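Local atomic coordinates of quinone oxidoreductase 1 (Escherichia coli, PDB entry 1QOR), a protein that reduces quinones to semiquinones with electrons from NADPH, working as a homodimer of the zinc-containing alcohol dehydrogenase family. Residues Ile31-Lys36 / Gly67-Val72; Val76-Ala81 / Ile101-Ala106. All coordinates share one frame; numbering follows the deposited sequence.

Contact 1: residues Ile31-Lys36 / Gly67-Val72; sequences IQVENK and GIVSKV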
loop_
_atom_site.group_PDB
_atom_site.type_symbol
_atom_site.label_atom_id
_atom_site.label_comp_id
_atom_site.label_asym_id
_atom_site.label_seq_id
_atom_site.Cartn_x
_atom_site.Cartn_y
_atom_site.Cartn_z
ATOM N N ILE A 31 -0.270 21.282 -30.482
ATOM C CA ILE A 31 0.731 21.401 -31.542
ATOM C C ILE A 31 0.424 20.171 -32.399
ATOM O O ILE A 31 -0.210 19.219 -31.916
ATOM C CB ILE A 31 2.193 21.282 -31.013
ATOM C CG1 ILE A 31 2.410 19.929 -30.297
ATOM C CG2 ILE A 31 2.518 22.465 -30.140
ATOM C CD1 ILE A 31 3.818 19.646 -29.770
ATOM N N GLN A 32 0.788 20.216 -33.674
ATOM C CA GLN A 32 0.581 19.091 -34.563
ATOM C C GLN A 32 1.966 18.554 -34.863
ATOM O O GLN A 32 2.864 19.331 -35.228
ATOM C CB GLN A 32 -0.048 19.559 -35.847
ATOM C CG GLN A 32 -0.065 18.505 -36.909
ATOM C CD GLN A 32 -1.044 18.870 -37.989
ATOM O OE1 GLN A 32 -2.264 18.929 -37.739
ATOM N NE2 GLN A 32 -0.532 19.161 -39.190
ATOM N N VAL A 33 2.131 17.237 -34.793
ATOM C CA VAL A 33 3.445 16.633 -35.011
ATOM C C VAL A 33 3.457 15.589 -36.094
ATOM O O VAL A 33 2.549 14.769 -36.185
ATOM C CB VAL A 33 3.961 15.989 -33.686
ATOM C CG1 VAL A 33 5.233 15.189 -33.896
ATOM C CG2 VAL A 33 4.149 17.066 -32.624
ATOM N N GLU A 34 4.427 15.684 -36.985
ATOM C CA GLU A 34 4.554 14.679 -38.020
ATOM C C GLU A 34 5.453 13.655 -37.324
ATOM O O GLU A 34 6.637 13.955 -37.033
ATOM C CB GLU A 34 5.294 15.220 -39.227
ATOM C CG GLU A 34 4.587 16.258 -40.060
ATOM C CD GLU A 34 5.545 16.807 -41.116
ATOM O OE1 GLU A 34 6.012 16.016 -41.990
ATOM O OE2 GLU A 34 5.899 18.011 -41.014
ATOM N N ASN A 35 4.906 12.473 -37.042
ATOM C CA ASN A 35 5.635 11.440 -36.326
ATOM C C ASN A 35 6.702 10.767 -37.176
ATOM O O ASN A 35 6.453 10.436 -38.322
ATOM C CB ASN A 35 4.657 10.423 -35.731
ATOM C CG ASN A 35 3.800 11.014 -34.575
ATOM O OD1 ASN A 35 2.704 10.523 -34.308
ATOM N ND2 ASN A 35 4.297 12.040 -33.901
ATOM N N LYS A 36 7.897 10.613 -36.602
ATOM C CA LYS A 36 9.068 9.983 -37.264
ATOM C C LYS A 36 9.319 8.608 -36.674
ATOM O O LYS A 36 9.799 7.701 -37.362
ATOM C CB LYS A 36 10.321 10.822 -37.032
ATOM C CG LYS A 36 10.201 12.257 -37.520
ATOM C CD LYS A 36 10.029 12.198 -38.996
ATOM C CE LYS A 36 9.823 13.543 -39.592
ATOM N NZ LYS A 36 9.595 13.326 -41.063
ATOM N N GLY A 67 8.831 13.465 -33.064
ATOM C CA GLY A 67 8.823 13.955 -34.433
ATOM C C GLY A 67 9.018 15.446 -34.542
ATOM O O GLY A 67 9.484 16.094 -33.595
ATOM N N ILE A 68 8.589 16.011 -35.671
ATOM C CA ILE A 68 8.726 17.451 -35.896
ATOM C C ILE A 68 7.402 18.176 -35.861
ATOM O O ILE A 68 6.415 17.746 -36.458
ATOM C CB ILE A 68 9.473 17.773 -37.230
ATOM C CG1 ILE A 68 10.916 17.280 -37.151
ATOM C CG2 ILE A 68 9.594 19.284 -37.430
ATOM C CD1 ILE A 68 11.146 16.136 -38.050
ATOM N N VAL A 69 7.377 19.273 -35.128
ATOM C CA VAL A 69 6.167 20.051 -35.021
ATOM C C VAL A 69 5.851 20.714 -36.363
ATOM O O VAL A 69 6.644 21.511 -36.877
ATOM C CB VAL A 69 6.327 21.084 -33.937
ATOM C CG1 VAL A 69 5.146 22.017 -33.902
ATOM C CG2 VAL A 69 6.463 20.384 -32.627
ATOM N N SER A 70 4.747 20.321 -36.985
ATOM C CA SER A 70 4.361 20.935 -38.257
ATOM C C SER A 70 3.511 22.193 -38.047
ATOM O O SER A 70 3.681 23.150 -38.748
ATOM C CB SER A 70 3.646 19.936 -39.151
ATOM O OG SER A 70 2.506 19.467 -38.469
ATOM N N LYS A 71 2.634 22.211 -37.059
ATOM C CA LYS A 71 1.818 23.402 -36.814
ATOM C C LYS A 71 1.677 23.642 -35.327
ATOM O O LYS A 71 1.798 22.706 -34.542
ATOM C CB LYS A 71 0.407 23.237 -37.394
ATOM C CG LYS A 71 0.337 22.853 -38.863
ATOM C CD LYS A 71 -1.103 22.794 -39.266
ATOM C CE LYS A 71 -1.251 22.311 -40.675
ATOM N NZ LYS A 71 -2.706 22.108 -40.932
ATOM N N VAL A 72 1.283 24.852 -34.952
ATOM C CA VAL A 72 1.124 25.212 -33.546
ATOM C C VAL A 72 -0.166 25.996 -33.295
ATOM O O VAL A 72 -0.490 26.907 -34.050
ATOM C CB VAL A 72 2.332 26.067 -33.058
ATOM C CG1 VAL A 72 2.089 26.557 -31.665
ATOM C CG2 VAL A 72 3.606 25.261 -33.072
#

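Contact 2: residues Val76-Ala81 / Ile101-Ala106; sequences VKHIKA and IIADKA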
loop_
_atom_site.group_PDB
_atom_site.type_symbol
_atom_site.label_atom_id
_atom_site.label_comp_id
_atom_site.label_asym_id
_atom_site.label_seq_id
_atom_site.Cartn_x
_atom_site.Cartn_y
_atom_site.Cartn_z
ATOM N N VAL A 76 -0.309 28.350 -27.934
ATOM C CA VAL A 76 0.997 27.752 -27.683
ATOM C C VAL A 76 2.143 28.726 -27.887
ATOM O O VAL A 76 2.383 29.194 -28.994
ATOM C CB VAL A 76 1.218 26.491 -28.534
ATOM C CG1 VAL A 76 2.635 25.940 -28.321
ATOM C CG2 VAL A 76 0.166 25.455 -28.187
ATOM N N LYS A 77 2.874 28.978 -26.803
ATOM C CA LYS A 77 4.000 29.906 -26.809
ATOM C C LYS A 77 5.379 29.260 -26.667
ATOM O O LYS A 77 6.347 29.726 -27.272
ATOM C CB LYS A 77 3.815 30.934 -25.690
ATOM N N HIS A 78 5.463 28.190 -25.875
ATOM C CA HIS A 78 6.740 27.520 -25.643
ATOM C C HIS A 78 7.281 26.618 -26.750
ATOM O O HIS A 78 8.406 26.128 -26.630
ATOM C CB HIS A 78 6.729 26.752 -24.313
ATOM C CG HIS A 78 5.896 25.504 -24.326
ATOM N ND1 HIS A 78 4.514 25.521 -24.361
ATOM C CD2 HIS A 78 6.249 24.199 -24.259
ATOM C CE1 HIS A 78 4.058 24.283 -24.310
ATOM N NE2 HIS A 78 5.088 23.460 -24.247
ATOM N N ILE A 79 6.504 26.374 -27.805
ATOM C CA ILE A 79 6.960 25.501 -28.899
ATOM C C ILE A 79 6.641 26.134 -30.248
ATOM O O ILE A 79 5.637 26.840 -30.377
ATOM C CB ILE A 79 6.291 24.075 -28.821
ATOM C CG1 ILE A 79 6.682 23.385 -27.504
ATOM C CG2 ILE A 79 6.685 23.222 -30.029
ATOM C CD1 ILE A 79 6.019 22.084 -27.265
ATOM N N LYS A 80 7.481 25.884 -31.246
ATOM C CA LYS A 80 7.248 26.443 -32.560
ATOM C C LYS A 80 7.431 25.431 -33.673
ATOM O O LYS A 80 8.035 24.386 -33.471
ATOM C CB LYS A 80 8.154 27.643 -32.782
ATOM C CG LYS A 80 9.627 27.356 -32.727
ATOM C CD LYS A 80 10.402 28.661 -32.593
ATOM C CE LYS A 80 10.110 29.388 -31.238
ATOM N NZ LYS A 80 8.749 30.021 -31.074
ATOM N N ALA A 81 6.907 25.738 -34.854
ATOM C CA ALA A 81 7.015 24.832 -35.985
ATOM C C ALA A 81 8.470 24.568 -36.241
ATOM O O ALA A 81 9.300 25.460 -36.095
ATOM C CB ALA A 81 6.376 25.429 -37.199
ATOM N N ILE A 101 -1.338 17.155 -30.182
ATOM C CA ILE A 101 -1.062 16.897 -28.785
ATOM C C ILE A 101 -1.096 18.187 -27.971
ATOM O O ILE A 101 -0.663 19.237 -28.449
ATOM C CB ILE A 101 0.416 16.271 -28.614
ATOM C CG1 ILE A 101 0.581 14.997 -29.421
ATOM C CG2 ILE A 101 0.738 15.977 -27.142
ATOM C CD1 ILE A 101 1.277 15.233 -30.728
ATOM N N ILE A 102 -1.594 18.097 -26.736
ATOM C CA ILE A 102 -1.603 19.243 -25.830
ATOM C C ILE A 102 -0.115 19.550 -25.646
ATOM O O ILE A 102 0.656 18.682 -25.246
ATOM C CB ILE A 102 -2.246 18.904 -24.438
ATOM C CG1 ILE A 102 -3.770 19.022 -24.498
ATOM C CG2 ILE A 102 -1.776 19.867 -23.368
ATOM C CD1 ILE A 102 -4.424 18.178 -25.577
ATOM N N ALA A 103 0.260 20.786 -25.948
ATOM C CA ALA A 103 1.626 21.250 -25.876
ATOM C C ALA A 103 2.347 21.126 -24.526
ATOM O O ALA A 103 3.579 21.115 -24.493
ATOM C CB ALA A 103 1.714 22.672 -26.415
ATOM N N ASP A 104 1.627 21.092 -23.412
ATOM C CA ASP A 104 2.289 20.956 -22.109
ATOM C C ASP A 104 2.813 19.572 -21.885
ATOM O O ASP A 104 3.559 19.350 -20.949
ATOM C CB ASP A 104 1.333 21.205 -20.962
ATOM C CG ASP A 104 1.027 22.634 -20.775
ATOM O OD1 ASP A 104 1.790 23.495 -21.272
ATOM O OD2 ASP A 104 0.001 22.893 -20.119
ATOM N N LYS A 105 2.299 18.631 -22.661
ATOM C CA LYS A 105 2.674 17.246 -22.570
ATOM C C LYS A 105 3.878 16.896 -23.449
ATOM O O LYS A 105 4.316 15.753 -23.438
ATOM C CB LYS A 105 1.494 16.366 -23.008
ATOM C CG LYS A 105 0.181 16.601 -22.279
ATOM C CD LYS A 105 0.271 16.224 -20.829
ATOM N N ALA A 106 4.394 17.836 -24.233
ATOM C CA ALA A 106 5.525 17.529 -25.109
ATOM C C ALA A 106 6.828 18.155 -24.644
ATOM O O ALA A 106 6.836 19.249 -24.108
ATOM C CB ALA A 106 5.231 17.961 -26.532
#

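Contact 1: residues Ile31-Lys36 / Gly67-Val72
Ser70 OG is folded back between its own backbone N and carbonyl carbon (chi1 59°), and Gln32 CG stands anti to its backbone N (chi1 169°), which brings OG to 3.2 Å from that CG. They meet at a classic beta bulge in an antiparallel strand pair, where Ser70 and Lys71 both face Gln32. Gln32 O takes its main bond from Ser70 N, at 2.8 Å, with weak ones from Lys71 N and Ser70 OG; serine suits the bulge because its small side chain fits beside Gln32 and adds at most a weak bond. Beyond the one-residue shift, Glu34 and Ile68 exchange both backbone bonds. The extended chain of Lys71 lies beside that of Gln32 and points the same way, its NZ ending in a salt bridge to Asp25. On the other face, branched aliphatic groups pack together: Val69 CG2 lies 4.0 Å from both Ile31 CD1 and Val33 CG2. A beta carbon on Gly67 would clash with Glu34 O and crowd Val33 CG1, so glycine fits there; its CA makes a CA-H...O contact of 3.4 Å with Glu34 O. Lys36 lays its carbon chain across Ile68, with CE tight against CD1 at 3.3 Å. Strand 30-35 of the GroES-like domain also pairs with strand 98-102, and strand 65-72 with strand 84-87. Phe115 of helix 115-135 touches both Lys36 and Ile68.

Contact 2: residues Val76-Ala81 / Ile101-Ala106
His78 reaches from the loop before strand 84-87 to Ala103, in the turn that follows strand 98-102. From CB, chi1 of 73° sets CG between the backbone N and the carbonyl carbon, and the ring beyond it extends toward the turn. CD2 comes only to 4.1 Å from Ala103 O, whereas CE1 lies beside that oxygen and 3.5 Å from Ala103 CB, with Asp104 OD1 obliquely at 3.9 Å. At the tip, NE2 gives a hydrogen bond of 2.8 Å to Ala103 O. The oxygen lies near the ring plane, yet the N-H is bent at 134° and NE2 sits above the carbonyl plane, 58° out of it. One face of the imidazole is backed by Ile79 CG1 of its own segment, 3.3 Å above the plane and offset toward the rim.

Beside this polar link is a small apolar cluster. Ala103 CB is met by Val76 CG2 at 3.6 Å, while Ile79 CD1 reaches on to Ala106 CB at 4.3 Å. Alanine suits the turn because a single methyl fits among the histidine, the valine and the isoleucine. Lys105 N bonds back to Ile102 O, while Ala103 O takes the His78 bond from across the contact and a weak one from Ala106 N in its own turn.

The contact thus joins two connections of the GroES-like domain by one polar bond and a few methyls. The nearby carboxylate of Asp104 would tend to stabilise a protonated His78, whereas the guanidinium of Arg273, which also bonds Ala106 O and lies near His78, may work against it.

How the contacts relate
From the N terminus, the chain runs through 31-36, strand 37-39 and helix 42-49 and returns along 67-72, where contact 1 closes a loop of 30 residues. It then turns through 76-81, follows strands 84-87 and 98-102, and closes contact 2 at 101-106 after 19 more residues. The closures stand in series, neither nested nor crossed, but meet in space with centres about 10 Å apart. Both strands of contact 1 reach contact 2: Ile31 N of strand 30-35 probably bonds to Ile101 O, and Val72 and Val69 of strand 65-72 pack against the backbone of Ile79 and Lys80. Contact 1 joins two strands of the sheet, contact 2 the loops after strands 65-72 and 98-102.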